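Local coordinates for nitroreductase family protein (PDB 7DP1), which probably reduces nitro groups of dinitroaniline herbicides, using bound flavin mononucleotide as cofactor and NADPH as electron donor, at residues 19-24 with 204-209; 35-40 with 159-164; 64-69 with 183-188. The protein carries 1 engineered substitution. All coordinates share one frame; numbering follows the deposited sequence.

Contact 1 of 3, residues 19-24 with 204-209; sequences RSVRAF and GHADEE. With FMN (flavin mononucleotide), chain C.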
loop_
_atom_site.group_PDB
_atom_site.type_symbol
_atom_site.label_atom_id
_atom_site.label_comp_id
_atom_site.label_asym_id
_atom_site.label_seq_id
_atom_site.Cartn_x
_atom_site.Cartn_y
_atom_site.Cartn_z
ATOM N N ARG A 19 -13.008 7.714 -2.295
ATOM C CA ARG A 19 -13.606 7.209 -1.068
ATOM C C ARG A 19 -14.046 5.761 -1.252
ATOM O O ARG A 19 -14.136 5.257 -2.373
ATOM C CB ARG A 19 -14.790 8.072 -0.635
ATOM C CG ARG A 19 -16.034 7.947 -1.488
ATOM C CD ARG A 19 -17.154 8.882 -0.970
ATOM N NE ARG A 19 -17.622 8.499 0.363
ATOM C CZ ARG A 19 -18.012 9.336 1.327
ATOM N NH1 ARG A 19 -18.060 10.654 1.132
ATOM N NH2 ARG A 19 -18.410 8.837 2.493
ATOM N N SER A 20 -14.300 5.081 -0.146
ATOM C CA SER A 20 -14.827 3.739 -0.249
ATOM C C SER A 20 -16.313 3.833 -0.593
ATOM O O SER A 20 -17.136 4.064 0.276
ATOM C CB SER A 20 -14.585 2.975 1.048
ATOM O OG SER A 20 -13.187 2.740 1.195
ATOM N N VAL A 21 -16.641 3.623 -1.863
ATOM C CA VAL A 21 -18.010 3.760 -2.358
ATOM C C VAL A 21 -18.850 2.506 -2.117
ATOM O O VAL A 21 -18.467 1.401 -2.512
ATOM C CB VAL A 21 -17.991 4.104 -3.865
ATOM C CG1 VAL A 21 -19.346 3.955 -4.480
ATOM C CG2 VAL A 21 -17.444 5.517 -4.063
ATOM N N ARG A 22 -19.995 2.675 -1.465
ATOM C CA ARG A 22 -20.843 1.527 -1.135
ATOM C C ARG A 22 -22.226 1.649 -1.766
ATOM O O ARG A 22 -23.226 1.174 -1.214
ATOM C CB ARG A 22 -20.943 1.362 0.389
ATOM C CG ARG A 22 -19.572 1.134 1.016
ATOM C CD ARG A 22 -19.569 1.112 2.535
ATOM N NE ARG A 22 -18.208 0.885 3.040
ATOM C CZ ARG A 22 -17.412 1.842 3.510
ATOM N NH1 ARG A 22 -17.838 3.098 3.553
ATOM N NH2 ARG A 22 -16.186 1.544 3.938
ATOM N N ALA A 23 -22.272 2.305 -2.924
ATOM C CA ALA A 23 -23.462 2.322 -3.764
ATOM C C ALA A 23 -23.104 2.681 -5.199
ATOM O O ALA A 23 -22.729 3.829 -5.489
ATOM C CB ALA A 23 -24.491 3.289 -3.230
ATOM N N PHE A 24 -23.235 1.693 -6.085
ATOM C CA PHE A 24 -22.915 1.838 -7.504
ATOM C C PHE A 24 -24.151 1.773 -8.392
ATOM O O PHE A 24 -25.094 1.027 -8.115
ATOM C CB PHE A 24 -21.938 0.747 -7.958
ATOM C CG PHE A 24 -20.636 0.729 -7.208
ATOM C CD1 PHE A 24 -20.520 0.051 -6.009
ATOM C CD2 PHE A 24 -19.516 1.364 -7.722
ATOM C CE1 PHE A 24 -19.309 0.025 -5.327
ATOM C CE2 PHE A 24 -18.314 1.342 -7.043
ATOM C CZ PHE A 24 -18.209 0.667 -5.841
ATOM N N GLY A 204 -16.820 0.128 -10.000
ATOM C CA GLY A 204 -17.950 0.581 -10.795
ATOM C C GLY A 204 -18.133 2.084 -10.797
ATOM O O GLY A 204 -17.243 2.834 -10.357
ATOM N N HIS A 205 -19.285 2.519 -11.306
ATOM C CA HIS A 205 -19.643 3.920 -11.359
ATOM C C HIS A 205 -20.406 4.280 -10.090
ATOM O O HIS A 205 -21.414 3.644 -9.769
ATOM C CB HIS A 205 -20.499 4.209 -12.598
ATOM C CG HIS A 205 -19.781 4.009 -13.898
ATOM N ND1 HIS A 205 -19.122 5.028 -14.553
ATOM C CD2 HIS A 205 -19.620 2.903 -14.666
ATOM C CE1 HIS A 205 -18.598 4.562 -15.674
ATOM N NE2 HIS A 205 -18.880 3.276 -15.764
ATOM N N ALA A 206 -19.938 5.293 -9.371
ATOM C CA ALA A 206 -20.567 5.689 -8.111
ATOM C C ALA A 206 -21.982 6.265 -8.268
ATOM O O ALA A 206 -22.229 7.100 -9.138
ATOM C CB ALA A 206 -19.687 6.690 -7.397
ATOM N N ASP A 207 -22.897 5.831 -7.404
ATOM C CA ASP A 207 -24.208 6.477 -7.288
ATOM C C ASP A 207 -24.008 7.758 -6.492
ATOM O O ASP A 207 -24.022 7.750 -5.262
ATOM C CB ASP A 207 -25.234 5.548 -6.613
ATOM C CG ASP A 207 -26.588 6.220 -6.360
ATOM O OD1 ASP A 207 -26.740 7.436 -6.619
ATOM O OD2 ASP A 207 -27.520 5.507 -5.916
ATOM N N GLU A 208 -23.886 8.871 -7.203
ATOM C CA GLU A 208 -23.394 10.097 -6.601
ATOM C C GLU A 208 -24.498 10.884 -5.898
ATOM O O GLU A 208 -24.325 12.059 -5.572
ATOM C CB GLU A 208 -22.717 10.939 -7.677
ATOM C CG GLU A 208 -23.213 10.609 -9.077
ATOM C CD GLU A 208 -22.237 11.021 -10.160
ATOM O OE1 GLU A 208 -21.526 12.034 -9.973
ATOM O OE2 GLU A 208 -22.184 10.335 -11.203
ATOM N N GLU A 209 -25.616 10.214 -5.635
ATOM C CA GLU A 209 -26.686 10.775 -4.814
ATOM C C GLU A 209 -26.955 9.897 -3.605
ATOM O O GLU A 209 -27.835 10.186 -2.803
ATOM C CB GLU A 209 -27.981 10.940 -5.621
ATOM C CG GLU A 209 -27.889 11.978 -6.701
ATOM C CD GLU A 209 -27.529 13.342 -6.135
ATOM O OE1 GLU A 209 -28.054 13.705 -5.059
ATOM O OE2 GLU A 209 -26.697 14.043 -6.750
HETATM N N1 FMN C . -14.994 -1.267 3.719
HETATM C C2 FMN C . -16.096 -2.086 3.858
HETATM O O2 FMN C . -17.214 -1.603 3.994
HETATM N N3 FMN C . -15.963 -3.455 3.849
HETATM C C4 FMN C . -14.726 -4.036 3.698
HETATM O O4 FMN C . -14.632 -5.277 3.675
HETATM C C4A FMN C . -13.611 -3.207 3.571
HETATM N N5 FMN C . -12.354 -3.750 3.427
HETATM C C5A FMN C . -11.243 -2.943 3.278
HETATM C C6 FMN C . -9.994 -3.539 3.121
HETATM C C7 FMN C . -8.867 -2.752 2.976
HETATM C C7M FMN C . -7.514 -3.367 2.793
HETATM C C8 FMN C . -8.984 -1.370 2.984
HETATM C C8M FMN C . -7.728 -0.568 2.799
HETATM C C9 FMN C . -10.233 -0.765 3.143
HETATM C C9A FMN C . -11.375 -1.554 3.295
HETATM N N10 FMN C . -12.637 -1.004 3.456
HETATM C C10 FMN C . -13.747 -1.824 3.593
HETATM C "C1'" FMN C . -12.845 0.477 3.452
HETATM C "C2'" FMN C . -12.452 1.191 4.743
HETATM O "O2'" FMN C . -13.476 1.040 5.692
HETATM C "C3'" FMN C . -12.275 2.671 4.422
HETATM O "O3'" FMN C . -11.098 2.780 3.650
HETATM C "C4'" FMN C . -12.111 3.562 5.650
HETATM O "O4'" FMN C . -13.266 3.611 6.468
HETATM C "C5'" FMN C . -11.844 4.966 5.164
HETATM O "O5'" FMN C . -12.955 5.371 4.402
HETATM P P FMN C . -12.658 5.943 2.929
HETATM O O1P FMN C . -13.962 6.083 2.197
HETATM O O2P FMN C . -11.955 7.284 3.052
HETATM O O3P FMN C . -11.739 4.971 2.210
#

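Contact 2 of 3, residues 35-40 with 159-164; sequences ARIFEI and QSVMLL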
loop_
_atom_site.group_PDB
_atom_site.type_symbol
_atom_site.label_atom_id
_atom_site.label_comp_id
_atom_site.label_asym_id
_atom_site.label_seq_id
_atom_site.Cartn_x
_atom_site.Cartn_y
_atom_site.Cartn_z
ATOM N N ALA A 35 -8.187 -2.143 -18.458
ATOM C CA ALA A 35 -6.891 -2.609 -18.947
ATOM C C ALA A 35 -5.905 -1.458 -18.950
ATOM O O ALA A 35 -4.774 -1.646 -18.548
ATOM C CB ALA A 35 -6.989 -3.189 -20.334
ATOM N N ARG A 36 -6.345 -0.289 -19.428
ATOM C CA ARG A 36 -5.480 0.883 -19.418
ATOM C C ARG A 36 -5.148 1.332 -17.968
ATOM O O ARG A 36 -4.056 1.891 -17.722
ATOM C CB ARG A 36 -6.032 2.052 -20.222
ATOM C CG ARG A 36 -5.844 1.814 -21.722
ATOM C CD ARG A 36 -6.422 2.919 -22.553
ATOM N NE ARG A 36 -7.697 3.441 -22.084
ATOM C CZ ARG A 36 -8.858 3.136 -22.646
ATOM N NH1 ARG A 36 -8.895 2.303 -23.674
ATOM N NH2 ARG A 36 -9.972 3.679 -22.196
ATOM N N ILE A 37 -6.062 1.153 -17.009
ATOM C CA ILE A 37 -5.721 1.545 -15.658
ATOM C C ILE A 37 -4.615 0.618 -15.094
ATOM O O ILE A 37 -3.677 1.078 -14.429
ATOM C CB ILE A 37 -7.005 1.600 -14.789
ATOM C CG1 ILE A 37 -7.752 2.875 -15.170
ATOM C CG2 ILE A 37 -6.673 1.544 -13.298
ATOM C CD1 ILE A 37 -9.087 3.116 -14.521
ATOM N N PHE A 38 -4.712 -0.672 -15.378
ATOM C CA PHE A 38 -3.755 -1.637 -14.867
ATOM C C PHE A 38 -2.306 -1.505 -15.413
ATOM O O PHE A 38 -1.369 -1.741 -14.653
ATOM C CB PHE A 38 -4.300 -3.043 -15.132
ATOM C CG PHE A 38 -5.548 -3.385 -14.334
ATOM C CD1 PHE A 38 -5.776 -2.844 -13.069
ATOM C CD2 PHE A 38 -6.490 -4.256 -14.858
ATOM C CE1 PHE A 38 -6.926 -3.196 -12.344
ATOM C CE2 PHE A 38 -7.633 -4.615 -14.149
ATOM C CZ PHE A 38 -7.859 -4.094 -12.897
ATOM N N GLU A 39 -2.087 -1.115 -16.684
ATOM C CA GLU A 39 -0.681 -0.962 -17.160
ATOM C C GLU A 39 0.001 0.169 -16.432
ATOM O O GLU A 39 1.199 0.088 -16.155
ATOM C CB GLU A 39 -0.512 -0.693 -18.659
ATOM C CG GLU A 39 -1.174 -1.650 -19.526
ATOM C CD GLU A 39 -2.457 -1.035 -19.904
ATOM O OE1 GLU A 39 -2.857 -0.138 -19.132
ATOM O OE2 GLU A 39 -3.108 -1.390 -20.914
ATOM N N ILE A 40 -0.750 1.235 -16.140
ATOM C CA ILE A 40 -0.178 2.379 -15.411
ATOM C C ILE A 40 0.042 2.040 -13.945
ATOM O O ILE A 40 1.070 2.409 -13.367
ATOM C CB ILE A 40 -1.072 3.625 -15.495
ATOM C CG1 ILE A 40 -1.419 3.958 -16.954
ATOM C CG2 ILE A 40 -0.360 4.798 -14.860
ATOM C CD1 ILE A 40 -2.344 5.143 -17.098
ATOM N N GLN A 159 -3.582 1.016 -4.032
ATOM C CA GLN A 159 -3.861 2.451 -3.991
ATOM C C GLN A 159 -3.613 3.107 -5.356
ATOM O O GLN A 159 -4.292 4.054 -5.734
ATOM C CB GLN A 159 -3.011 3.146 -2.912
ATOM C CG GLN A 159 -3.116 4.675 -2.889
ATOM C CD GLN A 159 -4.455 5.174 -2.355
ATOM O OE1 GLN A 159 -5.487 4.468 -2.406
ATOM N NE2 GLN A 159 -4.453 6.397 -1.842
ATOM N N SER A 160 -2.623 2.627 -6.096
ATOM C CA SER A 160 -2.459 3.139 -7.465
ATOM C C SER A 160 -3.733 2.916 -8.276
ATOM O O SER A 160 -4.240 3.841 -8.950
ATOM C CB SER A 160 -1.267 2.475 -8.147
ATOM O OG SER A 160 -0.078 2.784 -7.433
ATOM N N VAL A 161 -4.280 1.702 -8.200
ATOM C CA VAL A 161 -5.500 1.409 -8.964
ATOM C C VAL A 161 -6.670 2.298 -8.542
ATOM O O VAL A 161 -7.358 2.895 -9.370
ATOM C CB VAL A 161 -5.860 -0.079 -8.812
ATOM C CG1 VAL A 161 -7.206 -0.397 -9.474
ATOM C CG2 VAL A 161 -4.720 -0.922 -9.401
ATOM N N MET A 162 -6.875 2.414 -7.238
ATOM C CA MET A 162 -8.003 3.169 -6.722
ATOM C C MET A 162 -7.934 4.647 -7.139
ATOM O O MET A 162 -8.941 5.264 -7.469
ATOM C CB MET A 162 -8.041 3.034 -5.201
ATOM C CG MET A 162 -8.423 1.618 -4.756
ATOM S SD MET A 162 -8.662 1.577 -2.980
ATOM C CE MET A 162 -6.968 1.438 -2.442
ATOM N N LEU A 163 -6.732 5.218 -7.114
ATOM C CA LEU A 163 -6.575 6.597 -7.567
ATOM C C LEU A 163 -6.802 6.754 -9.063
ATOM O O LEU A 163 -7.429 7.719 -9.483
ATOM C CB LEU A 163 -5.190 7.113 -7.202
ATOM C CG LEU A 163 -5.010 7.274 -5.690
ATOM C CD1 LEU A 163 -3.601 7.707 -5.369
ATOM C CD2 LEU A 163 -6.023 8.297 -5.206
ATOM N N LEU A 164 -6.311 5.801 -9.860
ATOM C CA LEU A 164 -6.512 5.857 -11.313
ATOM C C LEU A 164 -7.988 5.763 -11.695
ATOM O O LEU A 164 -8.432 6.374 -12.674
ATOM C CB LEU A 164 -5.745 4.727 -12.002
ATOM C CG LEU A 164 -4.235 4.954 -12.031
ATOM C CD1 LEU A 164 -3.449 3.649 -12.320
ATOM C CD2 LEU A 164 -3.897 6.026 -13.035
#

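Contact 3 of 3, residues 64-69 with 183-188; sequences QAVQDA and ATVRAE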
loop_
_atom_site.group_PDB
_atom_site.type_symbol
_atom_site.label_atom_id
_atom_site.label_comp_id
_atom_site.label_asym_id
_atom_site.label_seq_id
_atom_site.Cartn_x
_atom_site.Cartn_y
_atom_site.Cartn_z
ATOM N N GLN A 64 -21.152 -13.569 -10.551
ATOM C CA GLN A 64 -22.351 -14.097 -9.886
ATOM C C GLN A 64 -22.103 -15.439 -9.191
ATOM O O GLN A 64 -22.687 -15.711 -8.142
ATOM C CB GLN A 64 -23.500 -14.278 -10.892
ATOM C CG GLN A 64 -24.550 -13.196 -10.837
ATOM C CD GLN A 64 -25.245 -13.143 -9.496
ATOM O OE1 GLN A 64 -25.530 -14.175 -8.891
ATOM N NE2 GLN A 64 -25.516 -11.934 -9.018
ATOM N N ALA A 65 -21.259 -16.281 -9.777
ATOM C CA ALA A 65 -20.907 -17.557 -9.158
ATOM C C ALA A 65 -20.173 -17.341 -7.820
ATOM O O ALA A 65 -20.495 -17.983 -6.815
ATOM C CB ALA A 65 -20.071 -18.397 -10.105
ATOM N N VAL A 66 -19.191 -16.448 -7.807
ATOM C CA VAL A 66 -18.474 -16.160 -6.563
ATOM C C VAL A 66 -19.462 -15.723 -5.496
ATOM O O VAL A 66 -19.388 -16.176 -4.357
ATOM C CB VAL A 66 -17.388 -15.066 -6.743
ATOM C CG1 VAL A 66 -16.661 -14.784 -5.425
ATOM C CG2 VAL A 66 -16.416 -15.465 -7.833
ATOM N N GLN A 67 -20.422 -14.889 -5.882
ATOM C CA GLN A 67 -21.415 -14.398 -4.933
ATOM C C GLN A 67 -22.262 -15.500 -4.321
ATOM O O GLN A 67 -22.542 -15.471 -3.121
ATOM C CB GLN A 67 -22.318 -13.365 -5.604
ATOM C CG GLN A 67 -21.647 -11.993 -5.732
ATOM C CD GLN A 67 -22.464 -11.020 -6.556
ATOM O OE1 GLN A 67 -23.342 -10.337 -6.036
ATOM N NE2 GLN A 67 -22.181 -10.952 -7.850
ATOM N N ASP A 68 -22.634 -16.488 -5.134
ATOM C CA ASP A 68 -23.545 -17.541 -4.702
ATOM C C ASP A 68 -22.834 -18.514 -3.778
ATOM O O ASP A 68 -23.386 -18.966 -2.774
ATOM C CB ASP A 68 -24.096 -18.300 -5.910
ATOM C CG ASP A 68 -25.049 -17.463 -6.747
ATOM O OD1 ASP A 68 -25.488 -16.392 -6.273
ATOM O OD2 ASP A 68 -25.369 -17.885 -7.878
ATOM N N ALA A 69 -21.597 -18.836 -4.140
ATOM C CA ALA A 69 -20.784 -19.734 -3.348
ATOM C C ALA A 69 -20.548 -19.159 -1.963
ATOM O O ALA A 69 -20.676 -19.857 -0.965
ATOM C CB ALA A 69 -19.478 -20.002 -4.040
ATOM N N ALA A 183 -10.968 -19.601 0.992
ATOM C CA ALA A 183 -10.907 -20.906 0.332
ATOM C C ALA A 183 -12.003 -21.065 -0.706
ATOM O O ALA A 183 -11.755 -21.572 -1.796
ATOM C CB ALA A 183 -10.995 -22.033 1.358
ATOM N N THR A 184 -13.216 -20.640 -0.361
ATOM C CA THR A 184 -14.335 -20.683 -1.298
ATOM C C THR A 184 -14.075 -19.776 -2.499
ATOM O O THR A 184 -14.233 -20.185 -3.639
ATOM C CB THR A 184 -15.652 -20.246 -0.645
ATOM O OG1 THR A 184 -16.038 -21.204 0.339
ATOM C CG2 THR A 184 -16.751 -20.133 -1.699
ATOM N N VAL A 185 -13.691 -18.536 -2.228
ATOM C CA VAL A 185 -13.397 -17.589 -3.301
ATOM C C VAL A 185 -12.308 -18.148 -4.219
ATOM O O VAL A 185 -12.488 -18.196 -5.440
ATOM C CB VAL A 185 -12.971 -16.225 -2.740
ATOM C CG1 VAL A 185 -12.607 -15.230 -3.882
ATOM C CG2 VAL A 185 -14.060 -15.664 -1.830
ATOM N N ARG A 186 -11.205 -18.600 -3.626
ATOM C CA ARG A 186 -10.108 -19.184 -4.392
ATOM C C ARG A 186 -10.622 -20.349 -5.219
ATOM O O ARG A 186 -10.204 -20.524 -6.360
ATOM C CB ARG A 186 -8.955 -19.646 -3.488
ATOM C CG ARG A 186 -8.088 -18.498 -2.970
ATOM C CD ARG A 186 -6.768 -18.987 -2.375
ATOM N NE ARG A 186 -6.891 -19.200 -0.940
ATOM C CZ ARG A 186 -6.992 -20.381 -0.361
ATOM N NH1 ARG A 186 -6.968 -21.494 -1.092
ATOM N NH2 ARG A 186 -7.115 -20.450 0.956
ATOM N N ALA A 187 -11.498 -21.165 -4.637
ATOM C CA ALA A 187 -12.071 -22.270 -5.388
ATOM C C ALA A 187 -12.855 -21.782 -6.613
ATOM O O ALA A 187 -12.630 -22.257 -7.728
ATOM C CB ALA A 187 -12.969 -23.121 -4.490
ATOM N N GLU A 188 -13.744 -20.810 -6.420
ATOM C CA GLU A 188 -14.616 -20.363 -7.510
ATOM C C GLU A 188 -13.859 -19.649 -8.622
ATOM O O GLU A 188 -14.310 -19.602 -9.770
ATOM C CB GLU A 188 -15.725 -19.468 -6.969
ATOM C CG GLU A 188 -16.746 -20.242 -6.166
ATOM C CD GLU A 188 -17.379 -21.374 -6.971
ATOM O OE1 GLU A 188 -17.599 -21.185 -8.186
ATOM O OE2 GLU A 188 -17.653 -22.449 -6.388
#

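Contact 1 of 3, residues 19-24 with 204-209
The FMN-binding loop of the nitroreductase fold, residues 19-24, meets the chain leaving strand 195-204 through a single backbone bridge, F24 with A206. Its hydrogen bond runs from D207 N to A23 O (2.8 Å). It is nearly straight and uses a lone pair in the carbonyl plane. N213 ND2 also donates to A23 O, so this oxygen is gripped twice. F24 CA adds a CA-H...O contact to H205 O.

Beside the bridge the packing is apolar. V21 CG1, anti to its backbone N, touches A206 CB at 4.0 Å. The same methyl lies over one face of the F24 ring, near the rim. The ring presents CD2 to G204, 3.4 Å from G204 C. A side chain at G204 would collide with it.

S20 and R22 reach the other way, to the cofactor. S20 N points almost straight at FMN O1P (2.6 Å), and S20 OG donates to FMN O3P. R22 is extended from CG to NE and turns its guanidinium edge to the flavin. Its positive charge there would probably stabilise negative charge on the reduced flavin. R22 NE donates to FMN O2 at 2.8 Å, and NH2 to FMN N1 at 3.1 Å, with an N-H...N angle of 173°.

Contact 2 of 3, residues 35-40 with 159-164
This is a buried, apolar helix-helix contact between helix 31-41 and helix 148-167, close to the subunit interface. The short segments cross obliquely, with 136° between their N-to-C directions and their axes 9.3 Å apart. I37 and L164 carry most of it. Their side chains slide past each other in opposite directions. I37 CG2, anti to the backbone N, presses on L164 CB at 3.6 Å. The other branch of I37 is directed across the partner helix, and its CD1 comes to 3.8 Å from L164 O. L164 answers with CD1, which reaches the backbone of the first helix and lies 3.3 Å from I37 O. The same methyl meets I40 CB at 4.0 Å, where the two side chains cross obliquely.

In the nitroreductase fold, known for its intertwined FMN-binding dimers, the long helix 148-167 lies at the interface. Here S160 OG and Q159 NE2 exchange hydrogen bonds with Q159 and S160 of the second subunit. L164 also packs on S12 of that subunit. An alanine at I37 would probably loosen the join, because the CG2 contact with L164 CB and the reach of CD1 to L164 O would be lost.

F38 starts away from the partner helix, but its ring swings back. The ring edge at CE1 meets V161 CG1, the methyl anti to the V161 backbone N, at 4.0 Å.

Contact 3 of 3, residues 64-69 with 183-188
E188 sets its CG anti to its carbonyl carbon (chi1 -71°), and a bend at chi2 (-57°) folds the chain over A69. T184 turns CG2 anti to its backbone N, which sends the methyl to the same alanine. A69 CB therefore meets two side chains one helical turn apart. It lies 3.5 Å from E188 CG and 3.6 Å from T184 CG2. The aliphatic part of the glutamate does the closest packing. Its carboxylate stays beside the small residues, with OE1 4.2 Å from A65 CB and OE2 3.9 Å from A69 CB. A65 and A69, also one turn apart, present only methyls to the glutamate.

The segments belong to helix 60-74 and helix 182-189. They run roughly antiparallel, at 149°, with axes 9.4 Å apart. Both helices pack on the antiparallel sheet of the nitroreductase fold, where V66 and V185 both touch F139 of strand 136-143. A65, A69, T184 and E188 are partly exposed; V66 and V185 are buried.

T184 OG1 takes no part in the apolar packing and is hydrogen-bonded to Q82 OE1. V66 CG2 lies 4.2 Å from E188 CB as the two side chains slide past each other in opposite directions. On the sheet side, V66 CG1 faces V185 CG1 at 4.4 Å.

Overall arrangement
From the N terminus, the chain passes helix 11-17 and enters residues 19-24, the first half of contact 1. Helix 31-41 then supplies the first half of contact 2, and helix 60-74 that of contact 3. Helix 148-167 closes contact 2. Helix 182-189 closes contact 3, so these two loops cross. Residues 204-209, after strand 195-204, close contact 1, and both other contacts nest inside its loop. The three do not touch; their centres are 18 to 25 Å apart. Contact 1 ties the FMN loop to the end of a sheet strand, contact 2 joins helices near the dimer interface, and contact 3 joins two helices on the sheet.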